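Extracellular solute-binding protein, family 1 (Trichodesmium erythraeum IMS101, PDB 6G7N) binds ferric iron and, as an extracellular solute-binding protein of the IdiA/FutA type, probably hands it to an ABC transporter for uptake. Local coordinates at residues 38-43 against 67-72; 131-136 against 182-187; 148-151 against 157-160; 151-156 against 225-230. All coordinates share one frame; numbering follows the deposited sequence. Where two conformers were deposited one is given.

Interaction 1: 38-43 against 67-72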
loop_
_atom_site.group_PDB
_atom_site.type_symbol
_atom_site.label_atom_id
_atom_site.label_comp_id
_atom_site.label_asym_id
_atom_site.label_seq_id
_atom_site.Cartn_x
_atom_site.Cartn_y
_atom_site.Cartn_z
ATOM N N LYS A 38 14.994 -4.283 -5.330
ATOM C CA LYS A 38 15.943 -4.704 -6.356
ATOM C C LYS A 38 15.964 -3.766 -7.550
ATOM O O LYS A 38 17.033 -3.458 -8.078
ATOM C CB LYS A 38 15.634 -6.126 -6.829
ATOM C CG LYS A 38 15.962 -7.181 -5.793
ATOM C CD LYS A 38 17.462 -7.328 -5.521
ATOM C CE LYS A 38 18.257 -7.769 -6.746
ATOM N NZ LYS A 38 19.711 -7.967 -6.451
ATOM N N LEU A 39 14.797 -3.260 -7.941
ATOM C CA LEU A 39 14.741 -2.258 -9.019
ATOM C C LEU A 39 15.406 -0.958 -8.632
ATOM O O LEU A 39 16.073 -0.345 -9.457
ATOM C CB LEU A 39 13.314 -1.994 -9.490
ATOM C CG LEU A 39 12.632 -3.110 -10.254
ATOM C CD1 LEU A 39 11.173 -2.779 -10.468
ATOM C CD2 LEU A 39 13.308 -3.344 -11.592
ATOM N N ILE A 40 15.223 -0.524 -7.379
ATOM C CA ILE A 40 15.888 0.705 -6.907
ATOM C C ILE A 40 17.399 0.519 -7.028
ATOM O O ILE A 40 18.088 1.393 -7.573
ATOM C CB ILE A 40 15.471 1.087 -5.478
ATOM C CG1 ILE A 40 13.999 1.486 -5.464
ATOM C CG2 ILE A 40 16.338 2.218 -4.947
ATOM C CD1 ILE A 40 13.400 1.577 -4.084
ATOM N N GLU A 41 17.895 -0.622 -6.537
ATOM C CA GLU A 41 19.301 -0.950 -6.591
ATOM C C GLU A 41 19.781 -1.008 -8.037
ATOM O O GLU A 41 20.850 -0.509 -8.367
ATOM C CB GLU A 41 19.549 -2.272 -5.827
ATOM N N ARG A 42 19.000 -1.619 -8.915
ATOM C CA ARG A 42 19.367 -1.688 -10.337
ATOM C C ARG A 42 19.494 -0.306 -10.977
ATOM O O ARG A 42 20.433 -0.042 -11.698
ATOM C CB ARG A 42 18.361 -2.556 -11.101
ATOM C CG ARG A 42 18.546 -2.545 -12.610
ATOM C CD ARG A 42 17.600 -3.503 -13.280
ATOM N NE ARG A 42 17.761 -3.521 -14.734
ATOM C CZ ARG A 42 17.228 -4.430 -15.557
ATOM N NH1 ARG A 42 16.493 -5.433 -15.098
ATOM N NH2 ARG A 42 17.426 -4.328 -16.865
ATOM N N ILE A 43 18.501 0.561 -10.755
ATOM C CA ILE A 43 18.556 1.903 -11.323
ATOM C C ILE A 43 19.739 2.696 -10.725
ATOM O O ILE A 43 20.425 3.421 -11.450
ATOM C CB ILE A 43 17.208 2.648 -11.143
ATOM C CG1 ILE A 43 16.101 1.924 -11.928
ATOM C CG2 ILE A 43 17.322 4.100 -11.595
ATOM C CD1 ILE A 43 14.693 2.374 -11.544
ATOM N N GLN A 67 13.474 7.798 -3.537
ATOM C CA GLN A 67 13.823 9.212 -3.486
ATOM C C GLN A 67 15.183 9.436 -2.805
ATOM O O GLN A 67 16.018 10.201 -3.291
ATOM C CB GLN A 67 12.681 10.011 -2.852
ATOM C CG GLN A 67 13.002 10.809 -1.660
ATOM C CD GLN A 67 11.812 11.497 -1.059
ATOM O OE1 GLN A 67 10.665 11.154 -1.252
ATOM N NE2 GLN A 67 12.102 12.477 -0.274
ATOM N N GLU A 68 15.378 8.756 -1.690
ATOM C CA GLU A 68 16.666 8.886 -0.962
ATOM C C GLU A 68 17.880 8.311 -1.725
ATOM O O GLU A 68 19.008 8.782 -1.556
ATOM C CB GLU A 68 16.565 8.268 0.424
ATOM C CG GLU A 68 15.575 8.984 1.337
ATOM C CD GLU A 68 15.892 10.447 1.611
ATOM O OE1 GLU A 68 16.860 10.705 2.351
ATOM O OE2 GLU A 68 15.150 11.339 1.118
ATOM N N ALA A 69 17.617 7.315 -2.570
ATOM C CA ALA A 69 18.657 6.772 -3.431
ATOM C C ALA A 69 19.033 7.738 -4.566
ATOM O O ALA A 69 19.996 7.486 -5.278
ATOM C CB ALA A 69 18.216 5.422 -3.986
ATOM N N GLY A 70 18.252 8.806 -4.777
ATOM C CA GLY A 70 18.550 9.809 -5.781
ATOM C C GLY A 70 18.138 9.398 -7.165
ATOM O O GLY A 70 18.629 9.972 -8.128
ATOM N N ILE A 71 17.225 8.427 -7.302
ATOM C CA ILE A 71 16.885 7.928 -8.634
ATOM C C ILE A 71 15.669 8.599 -9.274
ATOM O O ILE A 71 15.279 8.195 -10.386
ATOM C CB ILE A 71 16.718 6.401 -8.676
ATOM C CG1 ILE A 71 15.517 5.927 -7.850
ATOM C CG2 ILE A 71 18.025 5.734 -8.229
ATOM C CD1 ILE A 71 15.023 4.551 -8.247
ATOM N N LEU A 72 15.075 9.597 -8.609
ATOM C CA LEU A 72 13.878 10.266 -9.122
ATOM C C LEU A 72 14.143 11.740 -9.394
ATOM O O LEU A 72 15.040 12.327 -8.827
ATOM C CB LEU A 72 12.732 10.124 -8.118
ATOM C CG LEU A 72 12.320 8.685 -7.771
ATOM C CD1 LEU A 72 11.288 8.652 -6.650
ATOM C CD2 LEU A 72 11.824 7.926 -8.965
#
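The bond from Arg42 N to Lys38 O (2.8 Å), followed by that from Ile43 N to Leu39 O (2.9 Å), keeps regular the helical turn that sets Ile40 and Ile43 against Ala69 and Ile71. The arrangement belongs to an α/β lobe of the periplasmic binding protein fold. Helix 36-46 leads from strand 28-33 to strand 54-58, which both run parallel to strand 2-7 and flank it, and rests on Tyr6 and Phe55; helix 60-68 follows strand 54-58. After that second helix comes a Schellman motif: Gly70 takes a positive phi, 81°, and the chain turns back so that Ile71 faces helix 36-46. Gly70 O and the backbone of Ile71 are bonded to Lys240, which ties the turn to the residue after strand 231-239. The contact itself is wholly apolar. Ile40 offers its CG2 branch to the methyl of Ala69, CB lying 3.8 Å from CG2. The side chains of Ile43 and Ile71 cross at about a right angle. CG1 of Ile71 sits between its own backbone N and carbonyl carbon (chi1 66°), which carries CD1 forward to Ile43 CD1 at 4.0 Å. Lower on the same side chain, Ile43 CG2 nestles into the fork of Ile71, 3.8 Å from both its CB and its CG2.

Interaction 2: 131-136 against 182-187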
loop_
_atom_site.group_PDB
_atom_site.type_symbol
_atom_site.label_atom_id
_atom_site.label_comp_id
_atom_site.label_asym_id
_atom_site.label_seq_id
_atom_site.Cartn_x
_atom_site.Cartn_y
_atom_site.Cartn_z
ATOM N N LYS A 131 -5.140 -13.149 20.792
ATOM C CA LYS A 131 -6.159 -13.071 19.731
ATOM C C LYS A 131 -5.693 -12.469 18.415
ATOM O O LYS A 131 -6.456 -12.552 17.458
ATOM C CB LYS A 131 -7.417 -12.335 20.229
ATOM C CG LYS A 131 -8.105 -13.111 21.352
ATOM C CD LYS A 131 -9.345 -12.467 21.916
ATOM C CE LYS A 131 -10.030 -13.434 22.890
ATOM N NZ LYS A 131 -11.398 -12.988 23.279
ATOM N N ILE A 132 -4.485 -11.890 18.364
ATOM C CA ILE A 132 -4.090 -11.102 17.177
ATOM C C ILE A 132 -3.101 -11.882 16.335
ATOM O O ILE A 132 -2.127 -12.442 16.850
ATOM C CB ILE A 132 -3.458 -9.763 17.583
ATOM C CG1 ILE A 132 -4.431 -8.982 18.443
ATOM C CG2 ILE A 132 -3.044 -8.958 16.348
ATOM C CD1 ILE A 132 -4.031 -7.573 18.796
ATOM N N VAL A 133 -3.319 -11.902 15.014
ATOM C CA VAL A 133 -2.321 -12.412 14.069
ATOM C C VAL A 133 -1.875 -11.268 13.131
ATOM O O VAL A 133 -2.683 -10.481 12.627
ATOM C CB VAL A 133 -2.809 -13.647 13.286
ATOM C CG1 VAL A 133 -2.910 -14.873 14.197
ATOM C CG2 VAL A 133 -4.106 -13.405 12.567
ATOM N N ILE A 134 -0.572 -11.215 12.892
ATOM C CA ILE A 134 0.010 -10.229 11.990
ATOM C C ILE A 134 1.358 -10.789 11.510
ATOM O O ILE A 134 2.020 -11.559 12.209
ATOM C CB ILE A 134 0.162 -8.844 12.671
ATOM C CG1 ILE A 134 0.529 -7.739 11.660
ATOM C CG2 ILE A 134 1.191 -8.886 13.795
ATOM C CD1 ILE A 134 0.382 -6.333 12.221
ATOM N N ARG A 135 1.758 -10.381 10.306
ATOM C CA ARG A 135 3.030 -10.827 9.734
ATOM C C ARG A 135 4.221 -10.109 10.362
ATOM O O ARG A 135 4.073 -9.219 11.224
ATOM C CB ARG A 135 3.002 -10.655 8.219
ATOM C CG ARG A 135 3.124 -9.231 7.744
ATOM C CD ARG A 135 2.815 -9.101 6.297
ATOM N NE ARG A 135 3.762 -9.754 5.419
ATOM C CZ ARG A 135 3.618 -9.782 4.089
ATOM N NH1 ARG A 135 2.551 -9.218 3.515
ATOM N NH2 ARG A 135 4.524 -10.392 3.345
ATOM N N SER A 136 5.408 -10.505 9.919
ATOM C CA SER A 136 6.661 -10.053 10.526
ATOM C C SER A 136 6.920 -8.559 10.372
ATOM O O SER A 136 6.326 -7.854 9.558
ATOM C CB SER A 136 7.822 -10.808 9.949
ATOM O OG SER A 136 8.243 -10.218 8.752
ATOM N N LYS A 182 -6.381 -16.073 6.456
ATOM C CA LYS A 182 -6.737 -17.476 6.599
ATOM C C LYS A 182 -6.691 -17.912 8.083
ATOM O O LYS A 182 -7.521 -18.717 8.523
ATOM C CB LYS A 182 -5.844 -18.340 5.734
ATOM C CG LYS A 182 -6.110 -18.158 4.244
ATOM C CD LYS A 182 -5.172 -18.973 3.363
ATOM C CE LYS A 182 -5.383 -18.812 1.865
ATOM N NZ LYS A 182 -4.332 -19.563 1.098
ATOM N N ALA A 183 -5.732 -17.402 8.858
ATOM C CA ALA A 183 -5.605 -17.731 10.274
ATOM C C ALA A 183 -6.786 -17.176 11.062
ATOM O O ALA A 183 -7.278 -17.824 11.995
ATOM C CB ALA A 183 -4.273 -17.235 10.823
ATOM N N VAL A 184 -7.256 -15.984 10.705
ATOM C CA VAL A 184 -8.451 -15.421 11.336
ATOM C C VAL A 184 -9.692 -16.282 11.033
ATOM O O VAL A 184 -10.454 -16.633 11.936
ATOM C CB VAL A 184 -8.659 -13.962 10.905
ATOM C CG1 VAL A 184 -10.006 -13.428 11.338
ATOM C CG2 VAL A 184 -7.547 -13.073 11.463
ATOM N N ALA A 185 -9.868 -16.671 9.773
ATOM C CA ALA A 185 -10.985 -17.544 9.382
ATOM C C ALA A 185 -10.941 -18.864 10.144
ATOM O O ALA A 185 -11.991 -19.390 10.536
ATOM C CB ALA A 185 -10.953 -17.823 7.880
ATOM N N ALA A 186 -9.738 -19.413 10.327
ATOM C CA ALA A 186 -9.552 -20.742 10.961
ATOM C C ALA A 186 -9.606 -20.725 12.481
ATOM O O ALA A 186 -9.547 -21.774 13.100
ATOM C CB ALA A 186 -8.235 -21.334 10.535
ATOM N N GLY A 187 -9.659 -19.548 13.080
ATOM C CA GLY A 187 -9.730 -19.426 14.530
ATOM C C GLY A 187 -8.403 -19.396 15.249
ATOM O O GLY A 187 -8.376 -19.408 16.484
#
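Strand 132-133 meets the C-terminal end of helix 177-186 through Val133, which touches Ala183 and Val184. The strand is entered at Lys131, whose backbone is hydrogen-bonded to Asp190 and Ile191. Ile132 comes next and turns its side chain away from helix 177-186, onto Phe165 and Ile191. At Val133 the alternation of the strand brings CB round to the helix. With CG1 anti to the carbonyl carbon (chi1 -70°), CG2 falls between the backbone N and the carbonyl carbon and makes both contacts. It meets CG2 of Val184 methyl to methyl at 3.6 Å, a snug approach in which the two side chains cross obliquely; CB of Ala183, 4.2 Å from Val133 CG2, is the second, looser contact. Val184 O is hydrogen-bonded to Asn108, the last residue of strand 96-108. Ile134 swings back to the Phe165 side, and Ser136 O, further on, is bonded to Asn142 of helix 140-167. The two helices thus cover opposite faces of this strand. With strand 132-133 parallel to strand 191-195, and both helices lying between them in sequence, the arrangement is that of the α/β sandwich of a binding-protein lobe.

Interaction 3: 148-151 against 157-160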
loop_
_atom_site.group_PDB
_atom_site.type_symbol
_atom_site.label_atom_id
_atom_site.label_comp_id
_atom_site.label_asym_id
_atom_site.label_seq_id
_atom_site.Cartn_x
_atom_site.Cartn_y
_atom_site.Cartn_z
ATOM N N SER A 148 3.431 5.574 10.984
ATOM C CA SER A 148 2.311 6.503 11.197
ATOM C C SER A 148 1.991 6.691 12.687
ATOM O O SER A 148 1.653 7.792 13.133
ATOM C CB SER A 148 1.081 6.079 10.389
ATOM O OG SER A 148 0.315 5.078 11.004
ATOM N N LEU A 149 2.087 5.598 13.449
ATOM C CA LEU A 149 1.809 5.653 14.888
ATOM C C LEU A 149 2.897 6.416 15.647
ATOM O O LEU A 149 2.601 7.140 16.604
ATOM C CB LEU A 149 1.602 4.249 15.452
ATOM C CG LEU A 149 0.370 3.521 14.906
ATOM C CD1 LEU A 149 0.392 2.063 15.316
ATOM C CD2 LEU A 149 -0.905 4.193 15.361
ATOM N N ILE A 150 4.158 6.296 15.216
ATOM C CA ILE A 150 5.224 7.087 15.808
ATOM C C ILE A 150 5.039 8.572 15.489
ATOM O O ILE A 150 5.233 9.427 16.356
ATOM C CB ILE A 150 6.608 6.597 15.324
ATOM C CG1 ILE A 150 6.885 5.172 15.824
ATOM C CG2 ILE A 150 7.708 7.554 15.790
ATOM C CD1 ILE A 150 8.047 4.521 15.128
ATOM N N GLU A 151 4.643 8.883 14.263
ATOM C CA GLU A 151 4.355 10.277 13.909
ATOM C C GLU A 151 3.293 10.873 14.831
ATOM O O GLU A 151 3.432 12.003 15.285
ATOM C CB GLU A 151 3.935 10.359 12.465
ATOM C CG GLU A 151 3.496 11.735 11.982
ATOM C CD GLU A 151 4.575 12.757 11.758
ATOM O OE1 GLU A 151 5.763 12.446 11.969
ATOM O OE2 GLU A 151 4.231 13.887 11.328
ATOM N N ASP A 157 5.272 6.924 23.642
ATOM C CA ASP A 157 3.883 6.466 23.655
ATOM C C ASP A 157 3.691 5.341 22.606
ATOM O O ASP A 157 2.969 4.374 22.866
ATOM C CB ASP A 157 2.891 7.617 23.391
ATOM C CG ASP A 157 2.726 8.631 24.552
ATOM O OD1 ASP A 157 3.220 8.359 25.669
ATOM O OD2 ASP A 157 2.123 9.711 24.248
ATOM N N ALA A 158 4.324 5.447 21.432
ATOM C CA ALA A 158 4.211 4.376 20.442
ATOM C C ALA A 158 4.838 3.074 20.936
ATOM O O ALA A 158 4.326 1.992 20.638
ATOM C CB ALA A 158 4.806 4.771 19.113
ATOM N N GLU A 159 5.949 3.162 21.664
ATOM C CA GLU A 159 6.550 1.971 22.238
ATOM C C GLU A 159 5.633 1.304 23.256
ATOM O O GLU A 159 5.522 0.070 23.279
ATOM C CB GLU A 159 7.925 2.269 22.827
ATOM C CG GLU A 159 8.626 1.046 23.381
ATOM C CD GLU A 159 10.063 1.284 23.789
ATOM O OE1 GLU A 159 10.740 2.184 23.230
ATOM O OE2 GLU A 159 10.547 0.533 24.659
ATOM N N GLY A 160 4.964 2.085 24.089
ATOM C CA GLY A 160 3.992 1.540 25.025
ATOM C C GLY A 160 2.880 0.789 24.316
ATOM O O GLY A 160 2.489 -0.308 24.713
#
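Ala158 packs against Ile150 only eight residues before it, within what is a single, sharply kinked helix, 140-167. In a straight α-helix, residues eight apart lie more than two turns from each other, yet here the CA atoms of Ile150 and Ala158 are 5.5 Å apart. The cause is the break at Gly154, whose positive phi and extended psi are far from helical values, so that the nitrogens of Met155 and Ser156 lack bonds to the preceding turn. The helix folds into two arms joined at a corner, and the second arm, which Asp157 leads into, is set against the last turns of the first. Ala158 then directs its methyl toward the other arm, and its small size allows the backbones to approach so closely. CB rests 3.9 Å from Ile150 CG1 and 4.1 Å from Ile150 CA, at the base of the isoleucine and not at its tip. In Ile150, CG1 lies anti to the carbonyl carbon, beside the backbone N (chi1 -65°), which puts this methylene, and not CG2, next to the alanine. Both residues are covered by Leu309 of helix 303-312, making the corner part of a three-way apolar junction. Glu159 faces away from 148-151 and forms a weak, long ion pair with Arg312 of the same covering helix. Just past Gly160, Trp161 lies against Leu149. That leucine approaches Ala158 chiefly through its backbone: its carbonyl O is 4.1 Å from Ala158 CB.

Interaction 4: 151-156 against 225-230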
loop_
_atom_site.group_PDB
_atom_site.type_symbol
_atom_site.label_atom_id
_atom_site.label_comp_id
_atom_site.label_asym_id
_atom_site.label_seq_id
_atom_site.Cartn_x
_atom_site.Cartn_y
_atom_site.Cartn_z
ATOM N N GLU A 151 4.643 8.883 14.263
ATOM C CA GLU A 151 4.355 10.277 13.909
ATOM C C GLU A 151 3.293 10.873 14.831
ATOM O O GLU A 151 3.432 12.003 15.285
ATOM C CB GLU A 151 3.935 10.359 12.465
ATOM C CG GLU A 151 3.496 11.735 11.982
ATOM C CD GLU A 151 4.575 12.757 11.758
ATOM O OE1 GLU A 151 5.763 12.446 11.969
ATOM O OE2 GLU A 151 4.231 13.887 11.328
ATOM N N ILE A 152 2.206 10.133 15.077
ATOM C CA ILE A 152 1.151 10.644 15.948
ATOM C C ILE A 152 1.612 10.733 17.405
ATOM O O ILE A 152 1.519 11.786 18.035
ATOM C CB ILE A 152 -0.131 9.790 15.879
ATOM C CG1 ILE A 152 -0.770 9.775 14.476
ATOM C CG2 ILE A 152 -1.124 10.224 16.919
ATOM C CD1 ILE A 152 -1.317 11.078 13.993
ATOM N N HIS A 153 2.123 9.629 17.930
ATOM C CA HIS A 153 2.247 9.469 19.375
ATOM C C HIS A 153 3.611 9.795 19.933
ATOM O O HIS A 153 3.708 9.986 21.142
ATOM C CB HIS A 153 1.864 8.032 19.748
ATOM C CG HIS A 153 0.445 7.701 19.436
ATOM N ND1 HIS A 153 -0.613 8.301 20.086
ATOM C CD2 HIS A 153 -0.082 6.856 18.527
ATOM C CE1 HIS A 153 -1.741 7.813 19.586
ATOM N NE2 HIS A 153 -1.449 6.918 18.658
ATOM N N GLY A 154 4.637 9.857 19.086
ATOM C CA GLY A 154 6.011 9.926 19.527
ATOM C C GLY A 154 6.535 8.567 19.929
ATOM O O GLY A 154 5.777 7.616 20.158
ATOM N N MET A 155 7.859 8.449 20.039
ATOM C CA MET A 155 8.456 7.134 20.274
ATOM C C MET A 155 8.050 6.504 21.602
ATOM O O MET A 155 7.782 5.302 21.654
ATOM C CB MET A 155 9.989 7.189 20.178
ATOM C CG MET A 155 10.518 7.285 18.754
ATOM S SD MET A 155 10.311 5.791 17.757
ATOM C CE MET A 155 11.643 4.695 18.257
ATOM N N SER A 156 8.013 7.284 22.680
ATOM C CA SER A 156 7.662 6.717 23.992
ATOM C C SER A 156 6.274 6.129 24.032
ATOM O O SER A 156 6.100 4.947 24.381
ATOM C CB SER A 156 7.820 7.755 25.102
ATOM O OG SER A 156 7.589 7.181 26.379
ATOM N N ASN A 225 -14.025 7.514 13.914
ATOM C CA ASN A 225 -14.522 8.579 14.753
ATOM C C ASN A 225 -13.440 9.553 15.156
ATOM O O ASN A 225 -13.705 10.493 15.894
ATOM C CB ASN A 225 -15.267 8.018 15.975
ATOM C CG ASN A 225 -16.521 7.274 15.575
ATOM O OD1 ASN A 225 -17.213 7.680 14.656
ATOM N ND2 ASN A 225 -16.794 6.176 16.232
ATOM N N GLY A 226 -12.230 9.352 14.633
ATOM C CA GLY A 226 -11.077 10.201 14.888
ATOM C C GLY A 226 -10.411 10.569 13.591
ATOM O O GLY A 226 -11.044 11.159 12.700
ATOM N N ARG A 227 -9.121 10.252 13.482
ATOM C CA ARG A 227 -8.319 10.760 12.375
ATOM C C ARG A 227 -8.541 10.058 11.044
ATOM O O ARG A 227 -8.114 10.586 10.025
ATOM C CB ARG A 227 -6.851 10.743 12.740
ATOM C CG ARG A 227 -6.246 9.336 12.861
ATOM C CD ARG A 227 -4.790 9.391 13.254
ATOM N NE ARG A 227 -4.197 8.058 13.370
ATOM C CZ ARG A 227 -4.042 7.360 14.498
ATOM N NH1 ARG A 227 -4.402 7.857 15.663
ATOM N NH2 ARG A 227 -3.543 6.145 14.446
ATOM N N GLY A 228 -9.159 8.873 11.052
ATOM C CA GLY A 228 -9.367 8.123 9.850
ATOM C C GLY A 228 -8.424 6.948 9.692
ATOM O O GLY A 228 -7.474 6.768 10.450
ATOM N N THR A 229 -8.687 6.130 8.676
ATOM C CA THR A 229 -7.970 4.912 8.423
ATOM C C THR A 229 -6.616 5.191 7.751
ATOM O O THR A 229 -6.496 6.109 6.934
ATOM C CB THR A 229 -8.847 3.990 7.548
ATOM O OG1 THR A 229 -10.040 3.679 8.260
ATOM C CG2 THR A 229 -8.171 2.726 7.103
ATOM N N HIS A 230 -5.625 4.353 8.073
ATOM C CA HIS A 230 -4.297 4.387 7.431
ATOM C C HIS A 230 -4.414 3.865 5.998
ATOM O O HIS A 230 -4.774 2.687 5.785
ATOM C CB HIS A 230 -3.349 3.528 8.243
ATOM C CG HIS A 230 -1.991 3.369 7.647
ATOM N ND1 HIS A 230 -0.948 4.222 7.898
ATOM C CD2 HIS A 230 -1.487 2.408 6.825
ATOM C CE1 HIS A 230 0.130 3.770 7.268
ATOM N NE2 HIS A 230 -0.157 2.667 6.613
#
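Ile152 and Arg227 make the apolar part of the contact, with the isoleucine laid across the outer half of the arginine. Ile152 CG1 stands over one face of the guanidinium, 3.9 Å above its plane and offset toward the rim, nearest to NE at 4.0 Å. Beyond it, Ile152 CD1 reaches the methylene CD of Arg227 at 3.9 Å. Arg227 gets there by leaving its loop with CG between backbone N and carbonyl carbon (chi1 69°) and then running fully extended from CG to NE. The other branch of Ile152 serves the neighbouring ring: CG2 is centred over one face of the His153 imidazole, 3.6 Å above the plane. One isoleucine therefore covers a flat face of each of two polar groups.

The polar part runs through a third residue. His153 NE2 and Arg227 NH1 come no closer than 4.3 Å and meet obliquely, without a bond. Both are held by the same atom, OE2 of Glu121, which is hydrogen-bonded to His153 and salt-bridged to Arg227. Asp292 adds only a weak, long ion pair at Arg227 NE.

The shared carboxylate would probably offset the arginine's charge and so allow a histidine, whatever its charge, to sit this near, while Ile152 shields one face of each group. Between helix 140-167 and the loop before strand 231-239 the direct contact is thus aliphatic, and the electrostatic link is made through Glu121.

How the interactions relate
From the N terminus, interaction 1 closes first: a short α/β loop within the lobe built on strands 2-7, 28-33 and 54-58, complete before the others begin. Interaction 2 opens at strand 132-133 and closes at the end of helix 177-186, on the opposite side of the chain's centre, about 34 Å away between centres. Interaction 3 nests inside that loop as the folded corner of helix 140-167. Interaction 4 starts from the same helix, sharing Glu151, but ends at 225-230, so it crosses interaction 2 and ties the corner to the loop before strand 231-239. Interactions 3 and 4 touch, Leu149 CD2 lying 3.4 Å from Arg227 NH2.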